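Local coordinates for protein beta-galactosidase (Marinomonas sp. ef1, PDB 6Y2K) that catalyses the hydrolysis of terminal beta-galactose residues from beta-galactosides as a cold-active, hexameric glycoside hydrolase of family GH42, at residues Asp260-Lys274 against Arg309-Ala323. Residues are numbered along the deposited sequence; the frame is centred on the assembly and turned at random.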
ATOM      1  N   ASP A 260     -42.040  35.016  -7.278  1.00 17.38           N
ATOM      2  CA  ASP A 260     -41.403  36.178  -6.650  1.00 17.32           C
ATOM      3  C   ASP A 260     -40.098  35.839  -5.945  1.00 17.32           C
ATOM      4  O   ASP A 260     -39.223  36.696  -5.826  1.00 17.66           O
ATOM      5  CB  ASP A 260     -42.360  36.815  -5.649  1.00 17.13           C
ATOM      6  CG  ASP A 260     -43.644  37.265  -6.296  1.00 17.29           C
ATOM      7  OD1 ASP A 260     -43.581  37.960  -7.342  1.00 17.19           O
ATOM      8  OD2 ASP A 260     -44.724  36.898  -5.787  1.00 17.14           O
ATOM      9  N   VAL A 261     -39.984  34.606  -5.446  1.00 17.00           N
ATOM     10  CA  VAL A 261     -38.858  34.188  -4.618  1.00 16.76           C
ATOM     11  C   VAL A 261     -38.446  32.776  -5.030  1.00 16.19           C
ATOM     12  O   VAL A 261     -39.307  31.948  -5.337  1.00 15.40           O
ATOM     13  CB  VAL A 261     -39.246  34.140  -3.117  1.00 17.31           C
ATOM     14  CG1 VAL A 261     -38.060  33.700  -2.265  1.00 17.63           C
ATOM     15  CG2 VAL A 261     -39.792  35.488  -2.640  1.00 17.68           C
ATOM     16  N   ALA A 262     -37.139  32.520  -5.037  1.00 15.80           N
ATOM     17  CA  ALA A 262     -36.612  31.165  -5.164  1.00 16.01           C
ATOM     18  C   ALA A 262     -36.237  30.706  -3.769  1.00 15.76           C
ATOM     19  O   ALA A 262     -35.456  31.367  -3.093  1.00 15.93           O
ATOM     20  CB  ALA A 262     -35.394  31.145  -6.067  1.00 15.93           C
ATOM     21  N   SER A 263     -36.810  29.593  -3.328  1.00 15.62           N
ATOM     22  CA  SER A 263     -36.402  28.978  -2.074  1.00 15.62           C
ATOM     23  C   SER A 263     -35.838  27.608  -2.365  1.00 15.38           C
ATOM     24  O   SER A 263     -36.105  27.035  -3.424  1.00 15.98           O
ATOM     25  CB  SER A 263     -37.558  28.875  -1.082  1.00 15.57           C
ATOM     26  OG  SER A 263     -38.501  27.898  -1.456  1.00 15.65           O
ATOM     27  N   TRP A 264     -35.043  27.088  -1.439  1.00 15.24           N
ATOM     28  CA  TRP A 264     -34.514  25.741  -1.608  1.00 15.51           C
ATOM     29  C   TRP A 264     -34.278  25.011  -0.304  1.00 15.07           C
ATOM     30  O   TRP A 264     -34.349  25.596   0.785  1.00 14.69           O
ATOM     31  CB  TRP A 264     -33.282  25.742  -2.528  1.00 15.78           C
ATOM     32  CG  TRP A 264     -32.001  26.077  -1.866  1.00 15.86           C
ATOM     33  CD1 TRP A 264     -31.598  27.306  -1.436  1.00 16.17           C
ATOM     34  CD2 TRP A 264     -30.925  25.175  -1.588  1.00 15.89           C
ATOM     35  NE1 TRP A 264     -30.337  27.224  -0.889  1.00 16.25           N
ATOM     36  CE2 TRP A 264     -29.898  25.927  -0.971  1.00 16.15           C
ATOM     37  CE3 TRP A 264     -30.722  23.806  -1.812  1.00 16.02           C
ATOM     38  CZ2 TRP A 264     -28.694  25.350  -0.558  1.00 16.15           C
ATOM     39  CZ3 TRP A 264     -29.523  23.226  -1.397  1.00 16.07           C
ATOM     40  CH2 TRP A 264     -28.523  24.000  -0.786  1.00 16.03           C
ATOM     41  N   ASP A 265     -34.036  23.710  -0.443  1.00 15.10           N
ATOM     42  CA  ASP A 265     -34.049  22.778   0.660  1.00 14.91           C
ATOM     43  C   ASP A 265     -32.655  22.178   0.815  1.00 15.22           C
ATOM     44  O   ASP A 265     -32.225  21.375  -0.019  1.00 15.36           O
ATOM     45  CB  ASP A 265     -35.112  21.702   0.395  1.00 14.88           C
ATOM     46  CG  ASP A 265     -36.527  22.282   0.261  1.00 14.97           C
ATOM     47  OD1 ASP A 265     -36.746  23.423   0.695  1.00 15.02           O
ATOM     48  OD2 ASP A 265     -37.432  21.596  -0.263  1.00 15.10           O
ATOM     49  N   SER A 266     -31.967  22.584   1.885  1.00 15.27           N
ATOM     50  CA  SER A 266     -30.551  22.300   2.101  1.00 15.24           C
ATOM     51  C   SER A 266     -30.347  21.265   3.194  1.00 14.92           C
ATOM     52  O   SER A 266     -30.652  21.504   4.374  1.00 14.65           O
ATOM     53  CB  SER A 266     -29.789  23.569   2.482  1.00 15.35           C
ATOM     54  OG  SER A 266     -28.403  23.278   2.660  1.00 15.88           O
ATOM     55  N   TYR A 267     -29.799  20.120   2.793  1.00 14.67           N
ATOM     56  CA  TYR A 267     -29.492  19.043   3.705  1.00 14.77           C
ATOM     57  C   TYR A 267     -28.049  18.603   3.471  1.00 14.75           C
ATOM     58  O   TYR A 267     -27.810  17.564   2.851  1.00 14.98           O
ATOM     59  CB  TYR A 267     -30.481  17.906   3.500  1.00 15.00           C
ATOM     60  CG  TYR A 267     -31.912  18.287   3.795  1.00 15.51           C
ATOM     61  CD1 TYR A 267     -32.386  18.316   5.107  1.00 15.78           C
ATOM     62  CD2 TYR A 267     -32.795  18.623   2.768  1.00 15.56           C
ATOM     63  CE1 TYR A 267     -33.694  18.664   5.389  1.00 15.91           C
ATOM     64  CE2 TYR A 267     -34.109  18.971   3.038  1.00 15.67           C
ATOM     65  CZ  TYR A 267     -34.552  18.992   4.350  1.00 15.59           C
ATOM     66  OH  TYR A 267     -35.852  19.315   4.632  1.00 15.45           O
ATOM     67  N   PRO A 268     -27.080  19.398   3.967  1.00 14.62           N
ATOM     68  CA  PRO A 268     -25.664  19.193   3.646  1.00 14.42           C
ATOM     69  C   PRO A 268     -25.095  17.809   3.967  1.00 14.46           C
ATOM     70  O   PRO A 268     -24.239  17.330   3.227  1.00 14.37           O
ATOM     71  CB  PRO A 268     -24.959  20.264   4.492  1.00 14.37           C
ATOM     72  CG  PRO A 268     -25.992  21.306   4.688  1.00 14.55           C
ATOM     73  CD  PRO A 268     -27.239  20.518   4.916  1.00 14.36           C
ATOM     74  N   LEU A 269     -25.570  17.174   5.038  1.00 14.40           N
ATOM     75  CA  LEU A 269     -25.059  15.846   5.422  1.00 14.21           C
ATOM     76  C   LEU A 269     -25.626  14.745   4.554  1.00 14.25           C
ATOM     77  O   LEU A 269     -24.940  13.780   4.272  1.00 14.11           O
ATOM     78  CB  LEU A 269     -25.335  15.526   6.886  1.00 14.01           C
ATOM     79  CG  LEU A 269     -25.022  16.609   7.922  1.00 14.12           C
ATOM     80  CD1 LEU A 269     -25.088  16.008   9.318  1.00 14.26           C
ATOM     81  CD2 LEU A 269     -23.678  17.274   7.680  1.00 14.03           C
ATOM     82  N   GLY A 270     -26.884  14.894   4.140  1.00 14.74           N
ATOM     83  CA  GLY A 270     -27.515  13.953   3.231  1.00 14.57           C
ATOM     84  C   GLY A 270     -26.896  14.001   1.851  1.00 14.43           C
ATOM     85  O   GLY A 270     -26.577  12.961   1.296  1.00 13.80           O
ATOM     86  N   SER A 271     -26.718  15.205   1.304  1.00 14.48           N
ATOM     87  CA  SER A 271     -26.107  15.358  -0.025  1.00 15.07           C
ATOM     88  C   SER A 271     -24.640  14.888  -0.057  1.00 14.91           C
ATOM     89  O   SER A 271     -24.223  14.238  -1.016  1.00 14.82           O
ATOM     90  CB  SER A 271     -26.234  16.795  -0.547  1.00 15.44           C
ATOM     91  OG  SER A 271     -25.473  17.713   0.230  1.00 16.65           O
ATOM     92  N   LEU A 272     -23.877  15.174   0.997  1.00 15.08           N
ATOM     93  CA  LEU A 272     -22.484  14.713   1.061  1.00 15.42           C
ATOM     94  C   LEU A 272     -22.393  13.182   0.980  1.00 15.57           C
ATOM     95  O   LEU A 272     -21.630  12.642   0.175  1.00 15.35           O
ATOM     96  CB  LEU A 272     -21.780  15.212   2.324  1.00 15.30           C
ATOM     97  CG  LEU A 272     -20.302  14.814   2.444  1.00 15.34           C
ATOM     98  CD1 LEU A 272     -19.463  15.340   1.283  1.00 15.28           C
ATOM     99  CD2 LEU A 272     -19.757  15.290   3.773  1.00 15.48           C
ATOM    100  N   ASP A 273     -23.181  12.506   1.811  1.00 15.91           N
ATOM    101  CA  ASP A 273     -23.160  11.048   1.881  1.00 16.19           C
ATOM    102  C   ASP A 273     -23.708  10.424   0.601  1.00 16.64           C
ATOM    103  O   ASP A 273     -23.120   9.465   0.083  1.00 15.92           O
ATOM    104  CB  ASP A 273     -23.945  10.540   3.093  1.00 16.18           C
ATOM    105  CG  ASP A 273     -23.966   9.018   3.175  1.00 16.68           C
ATOM    106  OD1 ASP A 273     -22.967   8.411   3.620  1.00 16.80           O
ATOM    107  OD2 ASP A 273     -24.989   8.421   2.785  1.00 16.98           O
ATOM    108  N   LYS A 274     -24.808  10.979   0.091  1.00 16.85           N
ATOM    109  CA  LYS A 274     -25.502  10.403  -1.063  1.00 17.87           C
ATOM    110  C   LYS A 274     -24.865  10.669  -2.438  1.00 17.06           C
ATOM    111  O   LYS A 274     -24.848   9.772  -3.279  1.00 15.73           O
ATOM    112  CB  LYS A 274     -26.966  10.872  -1.092  1.00 19.78           C
ATOM    113  CG  LYS A 274     -27.804  10.247  -2.203  1.00 21.27           C
ATOM    114  CD  LYS A 274     -29.216  10.795  -2.195  1.00 23.11           C
ATOM    115  CE  LYS A 274     -30.033  10.203  -3.327  1.00 24.43           C
ATOM    116  NZ  LYS A 274     -31.251  11.021  -3.580  1.00 26.05           N
ATOM    117  N   ARG A 309     -33.984  37.438  -5.067  1.00 17.94           N
ATOM    118  CA  ARG A 309     -34.673  37.011  -3.846  1.00 16.97           C
ATOM    119  C   ARG A 309     -34.533  35.499  -3.559  1.00 16.68           C
ATOM    120  O   ARG A 309     -35.045  34.652  -4.312  1.00 15.48           O
ATOM    121  CB  ARG A 309     -36.140  37.399  -3.937  1.00 16.82           C
ATOM    122  CG  ARG A 309     -36.343  38.907  -4.061  1.00 16.90           C
ATOM    123  CD  ARG A 309     -37.780  39.307  -3.780  1.00 16.63           C
ATOM    124  NE  ARG A 309     -38.172  38.995  -2.408  1.00 16.50           N
ATOM    125  CZ  ARG A 309     -39.433  38.932  -1.969  1.00 16.84           C
ATOM    126  NH1 ARG A 309     -40.461  39.142  -2.793  1.00 17.18           N
ATOM    127  NH2 ARG A 309     -39.674  38.647  -0.694  1.00 16.50           N
ATOM    128  N   LEU A 310     -33.842  35.197  -2.459  1.00 16.32           N
ATOM    129  CA  LEU A 310     -33.482  33.840  -2.052  1.00 16.02           C
ATOM    130  C   LEU A 310     -33.997  33.583  -0.654  1.00 15.72           C
ATOM    131  O   LEU A 310     -33.763  34.405   0.228  1.00 15.38           O
ATOM    132  CB  LEU A 310     -31.955  33.710  -2.018  1.00 16.52           C
ATOM    133  CG  LEU A 310     -31.342  32.432  -1.419  1.00 16.47           C
ATOM    134  CD1 LEU A 310     -31.650  31.235  -2.306  1.00 16.74           C
ATOM    135  CD2 LEU A 310     -29.842  32.589  -1.231  1.00 16.70           C
ATOM    136  N   TRP A 311     -34.686  32.454  -0.464  1.00 15.28           N
ATOM    137  CA  TRP A 311     -34.975  31.887   0.851  1.00 15.84           C
ATOM    138  C   TRP A 311     -34.407  30.468   0.918  1.00 15.77           C
ATOM    139  O   TRP A 311     -34.170  29.834  -0.112  1.00 15.51           O
ATOM    140  CB  TRP A 311     -36.481  31.767   1.120  1.00 16.25           C
ATOM    141  CG  TRP A 311     -37.297  33.035   1.166  1.00 16.54           C
ATOM    142  CD1 TRP A 311     -36.855  34.320   1.108  1.00 16.98           C
ATOM    143  CD2 TRP A 311     -38.717  33.108   1.310  1.00 16.96           C
ATOM    144  NE1 TRP A 311     -37.911  35.197   1.184  1.00 17.02           N
ATOM    145  CE2 TRP A 311     -39.070  34.476   1.316  1.00 17.09           C
ATOM    146  CE3 TRP A 311     -39.727  32.147   1.427  1.00 17.04           C
ATOM    147  CZ2 TRP A 311     -40.402  34.910   1.430  1.00 17.37           C
ATOM    148  CZ3 TRP A 311     -41.060  32.579   1.540  1.00 17.74           C
ATOM    149  CH2 TRP A 311     -41.377  33.953   1.549  1.00 17.40           C
ATOM    150  N   ILE A 312     -34.200  29.973   2.134  1.00 15.54           N
ATOM    151  CA  ILE A 312     -34.021  28.548   2.364  1.00 15.92           C
ATOM    152  C   ILE A 312     -35.321  28.113   3.039  1.00 16.16           C
ATOM    153  O   ILE A 312     -35.571  28.475   4.186  1.00 16.17           O
ATOM    154  CB  ILE A 312     -32.789  28.233   3.251  1.00 16.39           C
ATOM    155  CG1 ILE A 312     -31.485  28.315   2.437  1.00 16.49           C
ATOM    156  CG2 ILE A 312     -32.881  26.814   3.827  1.00 16.66           C
ATOM    157  CD1 ILE A 312     -31.192  29.644   1.779  1.00 16.50           C
ATOM    158  N   MET A 313     -36.164  27.381   2.312  1.00 15.87           N
ATOM    159  CA  MET A 313     -37.445  26.915   2.846  1.00 15.69           C
ATOM    160  C   MET A 313     -37.275  25.768   3.833  1.00 16.12           C
ATOM    161  O   MET A 313     -38.066  25.648   4.759  1.00 16.12           O
ATOM    162  CB  MET A 313     -38.376  26.470   1.719  1.00 15.44           C
ATOM    163  CG  MET A 313     -39.814  26.220   2.143  1.00 15.49           C
ATOM    164  SD  MET A 313     -40.621  27.751   2.675  1.00 15.55           S
ATOM    165  CE  MET A 313     -40.988  28.469   1.088  1.00 15.43           C
ATOM    166  N   GLU A 314     -36.269  24.916   3.617  1.00 16.31           N
ATOM    167  CA  GLU A 314     -36.010  23.759   4.485  1.00 16.61           C
ATOM    168  C   GLU A 314     -34.514  23.646   4.790  1.00 16.47           C
ATOM    169  O   GLU A 314     -33.711  23.378   3.893  1.00 16.76           O
ATOM    170  CB  GLU A 314     -36.501  22.456   3.832  1.00 16.88           C
ATOM    171  CG  GLU A 314     -37.982  22.422   3.448  1.00 17.29           C
ATOM    172  CD  GLU A 314     -38.406  21.131   2.771  1.00 17.62           C
ATOM    173  OE1 GLU A 314     -37.619  20.165   2.785  1.00 18.35           O
ATOM    174  OE2 GLU A 314     -39.537  21.067   2.216  1.00 17.59           O
ATOM    175  N   GLN A 315     -34.145  23.867   6.052  1.00 16.39           N
ATOM    176  CA  GLN A 315     -32.756  23.745   6.503  1.00 16.24           C
ATOM    177  C   GLN A 315     -32.608  22.560   7.446  1.00 15.89           C
ATOM    178  O   GLN A 315     -33.371  22.437   8.425  1.00 15.50           O
ATOM    179  CB  GLN A 315     -32.314  25.020   7.229  1.00 16.09           C
ATOM    180  CG  GLN A 315     -30.851  25.039   7.663  1.00 16.20           C
ATOM    181  CD  GLN A 315     -29.894  24.953   6.483  1.00 16.10           C
ATOM    182  OE1 GLN A 315     -29.875  25.843   5.628  1.00 16.09           O
ATOM    183  NE2 GLN A 315     -29.093  23.889   6.434  1.00 15.30           N
ATOM    184  N   GLN A 316     -31.621  21.706   7.171  1.00 15.24           N
ATOM    185  CA  GLN A 316     -31.321  20.565   8.039  1.00 15.00           C
ATOM    186  C   GLN A 316     -31.068  21.040   9.471  1.00 15.19           C
ATOM    187  O   GLN A 316     -30.255  21.931   9.657  1.00 15.47           O
ATOM    188  CB  GLN A 316     -30.088  19.804   7.542  1.00 14.68           C
ATOM    189  CG  GLN A 316     -29.799  18.539   8.335  1.00 14.48           C
ATOM    190  CD  GLN A 316     -28.822  17.572   7.669  1.00 14.55           C
ATOM    191  OE1 GLN A 316     -28.312  17.814   6.562  1.00 14.35           O
ATOM    192  NE2 GLN A 316     -28.554  16.463   8.355  1.00 14.03           N
ATOM    193  N   PRO A 317     -31.763  20.455  10.472  1.00 15.58           N
ATOM    194  CA  PRO A 317     -31.585  20.801  11.887  1.00 15.68           C
ATOM    195  C   PRO A 317     -30.907  19.722  12.738  1.00 15.52           C
ATOM    196  O   PRO A 317     -30.635  19.949  13.926  1.00 15.80           O
ATOM    197  CB  PRO A 317     -33.034  20.952  12.355  1.00 15.66           C
ATOM    198  CG  PRO A 317     -33.723  19.830  11.640  1.00 16.14           C
ATOM    199  CD  PRO A 317     -33.028  19.707  10.293  1.00 16.02           C
ATOM    200  N   GLY A 318     -30.661  18.560  12.142  1.00 15.04           N
ATOM    201  CA  GLY A 318     -30.228  17.373  12.867  1.00 14.75           C
ATOM    202  C   GLY A 318     -30.145  16.232  11.863  1.00 14.91           C
ATOM    203  O   GLY A 318     -30.215  16.478  10.654  1.00 14.66           O
ATOM    204  N   PRO A 319     -30.012  14.984  12.343  1.00 14.72           N
ATOM    205  CA  PRO A 319     -29.925  13.875  11.389  1.00 15.05           C
ATOM    206  C   PRO A 319     -31.217  13.715  10.578  1.00 15.59           C
ATOM    207  O   PRO A 319     -32.313  13.922  11.121  1.00 16.08           O
ATOM    208  CB  PRO A 319     -29.698  12.649  12.282  1.00 14.60           C
ATOM    209  CG  PRO A 319     -30.225  13.038  13.617  1.00 14.79           C
ATOM    210  CD  PRO A 319     -29.979  14.519  13.743  1.00 14.73           C
ATOM    211  N   VAL A 320     -31.075  13.376   9.294  1.00 15.78           N
ATOM    212  CA  VAL A 320     -32.216  13.093   8.413  1.00 15.43           C
ATOM    213  C   VAL A 320     -32.408  11.562   8.253  1.00 15.88           C
ATOM    214  O   VAL A 320     -31.678  10.779   8.854  1.00 15.74           O
ATOM    215  CB  VAL A 320     -32.089  13.824   7.051  1.00 15.42           C
ATOM    216  CG1 VAL A 320     -31.948  15.338   7.263  1.00 15.87           C
ATOM    217  CG2 VAL A 320     -30.937  13.289   6.208  1.00 15.17           C
ATOM    218  N   ASN A 321     -33.402  11.152   7.460  1.00 15.76           N
ATOM    219  CA  ASN A 321     -33.782   9.735   7.306  1.00 16.04           C
ATOM    220  C   ASN A 321     -33.378   9.105   5.973  1.00 16.35           C
ATOM    221  O   ASN A 321     -33.329   7.880   5.880  1.00 17.52           O
ATOM    222  CB  ASN A 321     -35.302   9.585   7.399  1.00 15.69           C
ATOM    223  CG  ASN A 321     -36.025  10.381   6.322  1.00 15.68           C
ATOM    224  OD1 ASN A 321     -36.022  11.612   6.371  1.00 15.88           O
ATOM    225  ND2 ASN A 321     -36.598   9.693   5.323  1.00 14.75           N
ATOM    226  N   TRP A 322     -33.131   9.925   4.953  1.00 16.17           N
ATOM    227  CA  TRP A 322     -33.220   9.468   3.552  1.00 16.22           C
ATOM    228  C   TRP A 322     -31.902   9.125   2.856  1.00 16.23           C
ATOM    229  O   TRP A 322     -31.927   8.471   1.819  1.00 16.14           O
ATOM    230  CB  TRP A 322     -34.043  10.445   2.696  1.00 16.79           C
ATOM    231  CG  TRP A 322     -33.668  11.898   2.809  1.00 16.73           C
ATOM    232  CD1 TRP A 322     -34.325  12.856   3.527  1.00 17.40           C
ATOM    233  CD2 TRP A 322     -32.569  12.557   2.173  1.00 17.02           C
ATOM    234  NE1 TRP A 322     -33.698  14.065   3.388  1.00 17.32           N
ATOM    235  CE2 TRP A 322     -32.621  13.914   2.555  1.00 16.92           C
ATOM    236  CE3 TRP A 322     -31.541  12.135   1.316  1.00 17.09           C
ATOM    237  CZ2 TRP A 322     -31.684  14.849   2.120  1.00 17.07           C
ATOM    238  CZ3 TRP A 322     -30.611  13.077   0.873  1.00 17.03           C
ATOM    239  CH2 TRP A 322     -30.686  14.414   1.281  1.00 16.87           C
ATOM    240  N   ALA A 323     -30.762   9.536   3.410  1.00 15.69           N
ATOM    241  CA  ALA A 323     -29.470   9.191   2.808  1.00 14.90           C
ATOM    242  C   ALA A 323     -29.060   7.782   3.250  1.00 14.57           C
ATOM    243  O   ALA A 323     -29.595   7.274   4.242  1.00 14.60           O
ATOM    244  CB  ALA A 323     -28.424  10.205   3.193  1.00 14.81           C
TER
HETATM  245  O   HOH W   1     -26.845  24.507   4.280  1.00 15.22           O
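Strands 261-266 and 310-315 pair in parallel as the sixth and seventh strands of the closed eight-stranded barrel, and the chain beyond each strand carries the contact onward. Ala262 N bonds Arg309 O, and Trp311 N returns to Ala262 O at 2.9 Å. The ladder slackens where the second strand turns a corner at Met313, with both Met313 N and Glu314 N reaching Trp264 O weakly. It tightens again at Ser266, whose N meets Glu314 O at 2.8 Å and whose O accepts from Gln316 N.

At the N-terminal end Val261 splits its branches: CG1, anti to the backbone N (chi1 180°), sits over the five-membered ring of Trp311, 3.5 Å from its centroid in a CH-pi contact, while CG2 covers the centre of the Arg309 guanidinium. That group is also salt-bridged to Glu347 and Asp238.

Inside the barrel, the carboxylates of Asp265 and Glu314 stack with planes 10° apart, Asp265 OD2 lying 3.3 Å from Glu314 OE2. Glu314 OE2 also forms a salt bridge with Arg33. The other oxygen, OE1, takes the Tyr267 hydroxyl on its anti side at 2.7 Å.

Past the strand, Gln316 stretches its side chain to the first turn of helix 268-274: OE1 accepts from Leu269 N at 3.2 Å, and NE2 donates one hydrogen to Gly318 O, so both ends of the amide are held. Trp322 turns its edge to the Tyr267 ring in a T-shaped pair, planes at 89°, and its NE1 hydrogen-bonds a glycerol that probably came from the crystallisation liquor. Adjacent parallel strands closing an eight-stranded barrel are the TIM-barrel fold, whose active sites lie at the C-terminal ends of the strands; Asp265, Glu314 and Tyr267 gather at that end here.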